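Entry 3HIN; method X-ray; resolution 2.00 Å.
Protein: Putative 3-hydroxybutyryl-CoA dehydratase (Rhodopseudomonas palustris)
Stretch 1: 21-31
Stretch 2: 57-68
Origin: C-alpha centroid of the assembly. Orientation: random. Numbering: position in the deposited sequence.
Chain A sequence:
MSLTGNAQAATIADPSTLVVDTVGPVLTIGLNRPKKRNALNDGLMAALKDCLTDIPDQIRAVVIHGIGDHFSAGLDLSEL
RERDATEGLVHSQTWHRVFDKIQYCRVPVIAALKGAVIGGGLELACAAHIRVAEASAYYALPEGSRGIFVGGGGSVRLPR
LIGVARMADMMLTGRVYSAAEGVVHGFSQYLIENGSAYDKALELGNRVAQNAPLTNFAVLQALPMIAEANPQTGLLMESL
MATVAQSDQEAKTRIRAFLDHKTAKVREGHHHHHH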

# COMPACT_ATOMS: atom_id res chain seq x y z
N ASP A 21 -25.24 -20.77 -18.46
CA ASP A 21 -25.37 -22.07 -19.13
C ASP A 21 -24.04 -22.78 -19.01
O ASP A 21 -23.07 -22.21 -18.56
CB ASP A 21 -25.75 -21.91 -20.60
CG ASP A 21 -26.51 -23.11 -21.16
OD1 ASP A 21 -26.82 -24.09 -20.42
OD2 ASP A 21 -26.78 -23.07 -22.37
N THR A 22 -24.01 -24.01 -19.49
CA THR A 22 -22.82 -24.82 -19.48
C THR A 22 -22.77 -25.32 -20.90
O THR A 22 -23.69 -26.05 -21.31
CB THR A 22 -23.02 -26.00 -18.53
OG1 THR A 22 -23.08 -25.47 -17.22
CG2 THR A 22 -21.86 -27.01 -18.61
N VAL A 23 -21.76 -24.90 -21.66
CA VAL A 23 -21.55 -25.45 -23.00
C VAL A 23 -20.28 -26.30 -23.03
O VAL A 23 -19.17 -25.77 -22.98
CB VAL A 23 -21.49 -24.36 -24.06
CG1 VAL A 23 -21.54 -25.01 -25.47
CG2 VAL A 23 -22.64 -23.38 -23.89
N GLY A 24 -20.44 -27.63 -23.07
CA GLY A 24 -19.30 -28.53 -22.90
C GLY A 24 -18.68 -28.21 -21.55
O GLY A 24 -19.37 -28.16 -20.56
N PRO A 25 -17.37 -27.95 -21.51
CA PRO A 25 -16.80 -27.76 -20.16
C PRO A 25 -16.66 -26.26 -19.79
O PRO A 25 -15.87 -25.90 -18.90
CB PRO A 25 -15.44 -28.44 -20.29
CG PRO A 25 -14.98 -27.96 -21.68
CD PRO A 25 -16.31 -28.02 -22.55
N VAL A 26 -17.39 -25.41 -20.52
CA VAL A 26 -17.38 -23.97 -20.32
C VAL A 26 -18.68 -23.48 -19.66
O VAL A 26 -19.80 -23.61 -20.22
CB VAL A 26 -17.19 -23.21 -21.65
CG1 VAL A 26 -17.00 -21.68 -21.39
CG2 VAL A 26 -15.97 -23.78 -22.38
N LEU A 27 -18.51 -22.93 -18.47
CA LEU A 27 -19.59 -22.26 -17.76
C LEU A 27 -19.75 -20.87 -18.35
O LEU A 27 -18.83 -20.05 -18.29
CB LEU A 27 -19.26 -22.16 -16.29
CG LEU A 27 -20.32 -21.56 -15.35
CD1 LEU A 27 -21.49 -22.53 -15.17
CD2 LEU A 27 -19.71 -21.14 -14.04
N THR A 28 -20.89 -20.61 -18.98
CA THR A 28 -21.07 -19.31 -19.53
C THR A 28 -21.98 -18.47 -18.67
O THR A 28 -23.03 -18.96 -18.23
CB THR A 28 -21.58 -19.34 -20.99
OG1 THR A 28 -22.94 -19.77 -21.04
CG2 THR A 28 -20.62 -20.25 -21.82
N ILE A 29 -21.60 -17.20 -18.49
CA ILE A 29 -22.26 -16.32 -17.55
C ILE A 29 -22.66 -15.00 -18.21
O ILE A 29 -21.82 -14.11 -18.38
CB ILE A 29 -21.35 -15.99 -16.37
CG1 ILE A 29 -21.02 -17.23 -15.55
CG2 ILE A 29 -22.08 -14.99 -15.46
CD1 ILE A 29 -19.99 -16.96 -14.36
N GLY A 30 -23.93 -14.84 -18.53
CA GLY A 30 -24.30 -13.66 -19.29
C GLY A 30 -24.92 -12.61 -18.43
O GLY A 30 -25.86 -12.88 -17.74
N LEU A 31 -24.35 -11.41 -18.44
CA LEU A 31 -24.89 -10.30 -17.67
C LEU A 31 -26.19 -9.89 -18.36
O LEU A 31 -26.21 -9.62 -19.58
CB LEU A 31 -23.92 -9.11 -17.69
CG LEU A 31 -22.75 -9.07 -16.69
CD1 LEU A 31 -22.23 -10.40 -16.18
CD2 LEU A 31 -21.65 -8.18 -17.20
N ASP A 57 -16.69 -29.64 -10.83
CA ASP A 57 -15.47 -30.22 -11.43
C ASP A 57 -15.43 -30.31 -12.95
O ASP A 57 -14.38 -30.18 -13.56
CB ASP A 57 -15.18 -31.60 -10.84
CG ASP A 57 -14.47 -31.52 -9.51
OD1 ASP A 57 -13.55 -30.65 -9.40
OD2 ASP A 57 -14.84 -32.30 -8.58
N GLN A 58 -16.58 -30.55 -13.57
CA GLN A 58 -16.64 -30.66 -15.01
C GLN A 58 -16.34 -29.38 -15.75
O GLN A 58 -16.24 -29.43 -16.97
CB GLN A 58 -18.02 -31.14 -15.51
CG GLN A 58 -19.20 -30.31 -14.99
CD GLN A 58 -19.82 -30.94 -13.70
OE1 GLN A 58 -20.92 -30.55 -13.26
NE2 GLN A 58 -19.12 -31.93 -13.11
N ILE A 59 -16.26 -28.25 -15.04
CA ILE A 59 -16.07 -26.96 -15.70
C ILE A 59 -14.57 -26.71 -15.76
O ILE A 59 -13.87 -26.84 -14.74
CB ILE A 59 -16.76 -25.80 -14.93
CG1 ILE A 59 -18.31 -25.93 -14.94
CG2 ILE A 59 -16.26 -24.37 -15.40
CD1 ILE A 59 -18.95 -26.13 -16.30
N ARG A 60 -14.11 -26.35 -16.97
CA ARG A 60 -12.69 -26.04 -17.16
C ARG A 60 -12.39 -24.65 -17.72
O ARG A 60 -11.24 -24.31 -17.91
CB ARG A 60 -11.93 -27.15 -17.94
CG ARG A 60 -11.98 -28.51 -17.21
CD ARG A 60 -11.06 -29.58 -17.83
NE ARG A 60 -11.52 -29.94 -19.17
CZ ARG A 60 -12.56 -30.74 -19.45
NH1 ARG A 60 -13.28 -31.33 -18.48
NH2 ARG A 60 -12.88 -30.94 -20.74
N ALA A 61 -13.43 -23.83 -17.92
CA ALA A 61 -13.35 -22.44 -18.27
C ALA A 61 -14.67 -21.75 -18.01
O ALA A 61 -15.74 -22.39 -17.94
CB ALA A 61 -12.93 -22.26 -19.73
N VAL A 62 -14.57 -20.42 -17.85
CA VAL A 62 -15.69 -19.53 -17.63
C VAL A 62 -15.61 -18.43 -18.66
O VAL A 62 -14.58 -17.77 -18.76
CB VAL A 62 -15.65 -18.83 -16.23
CG1 VAL A 62 -16.92 -18.02 -16.09
CG2 VAL A 62 -15.59 -19.80 -15.13
N VAL A 63 -16.70 -18.23 -19.42
CA VAL A 63 -16.85 -17.04 -20.28
C VAL A 63 -17.90 -16.13 -19.66
O VAL A 63 -19.04 -16.56 -19.44
CB VAL A 63 -17.31 -17.44 -21.69
CG1 VAL A 63 -17.75 -16.21 -22.49
CG2 VAL A 63 -16.12 -18.14 -22.41
N ILE A 64 -17.53 -14.88 -19.36
CA ILE A 64 -18.48 -13.89 -18.94
C ILE A 64 -18.80 -12.94 -20.09
O ILE A 64 -17.90 -12.44 -20.76
CB ILE A 64 -17.96 -13.06 -17.83
CG1 ILE A 64 -17.59 -13.93 -16.65
CG2 ILE A 64 -19.02 -11.96 -17.42
CD1 ILE A 64 -16.86 -13.11 -15.60
N HIS A 65 -20.06 -12.69 -20.32
CA HIS A 65 -20.44 -12.01 -21.55
C HIS A 65 -21.69 -11.19 -21.31
O HIS A 65 -22.30 -11.35 -20.30
CB HIS A 65 -20.66 -13.02 -22.67
CG HIS A 65 -21.79 -13.97 -22.44
ND1 HIS A 65 -22.94 -13.96 -23.21
CD2 HIS A 65 -21.92 -15.01 -21.59
CE1 HIS A 65 -23.76 -14.90 -22.79
NE2 HIS A 65 -23.16 -15.56 -21.82
N GLY A 66 -22.05 -10.28 -22.21
CA GLY A 66 -23.24 -9.44 -21.98
C GLY A 66 -24.40 -9.81 -22.90
O GLY A 66 -24.22 -10.16 -24.09
N ILE A 67 -25.61 -9.81 -22.33
CA ILE A 67 -26.81 -10.02 -23.16
C ILE A 67 -27.10 -8.62 -23.64
O ILE A 67 -27.01 -7.70 -22.86
CB ILE A 67 -27.98 -10.53 -22.33
CG1 ILE A 67 -27.56 -11.79 -21.54
CG2 ILE A 67 -29.21 -10.82 -23.24
CD1 ILE A 67 -27.40 -13.10 -22.38
N GLY A 68 -27.46 -8.44 -24.91
CA GLY A 68 -27.77 -7.11 -25.41
C GLY A 68 -26.63 -6.55 -26.23
O GLY A 68 -25.72 -7.27 -26.64
O HOH W 1 -24.59 -17.65 -20.47

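Neighbouring parallel strands show how a regular backbone ladder sets the spacing and side-chain shape then fills it. In this putative dehydratase, strands 26-31 and 61-66 run side by side, their directions 23° apart, and the two stretches bury 801 Å² between them. The hydrogen bonds are staggered, as in any parallel pair: Leu27, Ile29 and Leu31 each bond the residues flanking their partner, with Leu27 N to Ala61 O at 2.9 Å, Val63 N to Leu27 O 3.0 Å, Ile29 N to Val63 O 2.8 Å, His65 N to Ile29 O 3.0 Å and Leu31 N to His65 O 2.8 Å. Beyond the strand, Ile67 N closes on Leu31 O at 2.8 Å. At the other end Pro25, with no amide hydrogen to give, still accepts through its carbonyl, from Arg60 N (Pro25 O to Arg60 N, 2.7 Å); its ring packs over one face of the Arg60 guanidinium, Pro25 CB lying 3.6 Å from Arg60 NH2.

Side chains alternate between the two faces. On the face of Leu27, Ile29 and Leu31, branched aliphatic groups interdigitate: Ile29 CD1 reaches back to Val62 CG1 (3.7 Å), while Leu31 CD1 meets Ile64 CG2 (3.8 Å). Ile59, before the strand, lays CG2 against Leu27 CB at 3.8 Å. On the other face, Val26 CG1 extends past the small Ala61 to touch Val63 CG2 (3.8 Å).

A close fit of bump to hollow lies farther along this second face. Gly30 leaves a hollow, and the His65 ring, with chi1 at 64° (p), folds over it, placing Gly30 CA 3.6 Å from the ring centroid in a CH-pi contact. A beta carbon at Gly30 would stand 2.9 Å from His65 CE1, a clash, so the missing side chain makes room for the ring. One water joins His65 NE2 (2.9 Å to water O) to Thr28 OG1 (2.7 Å to water O), giving both buried Thr28 and the imidazole a polar partner.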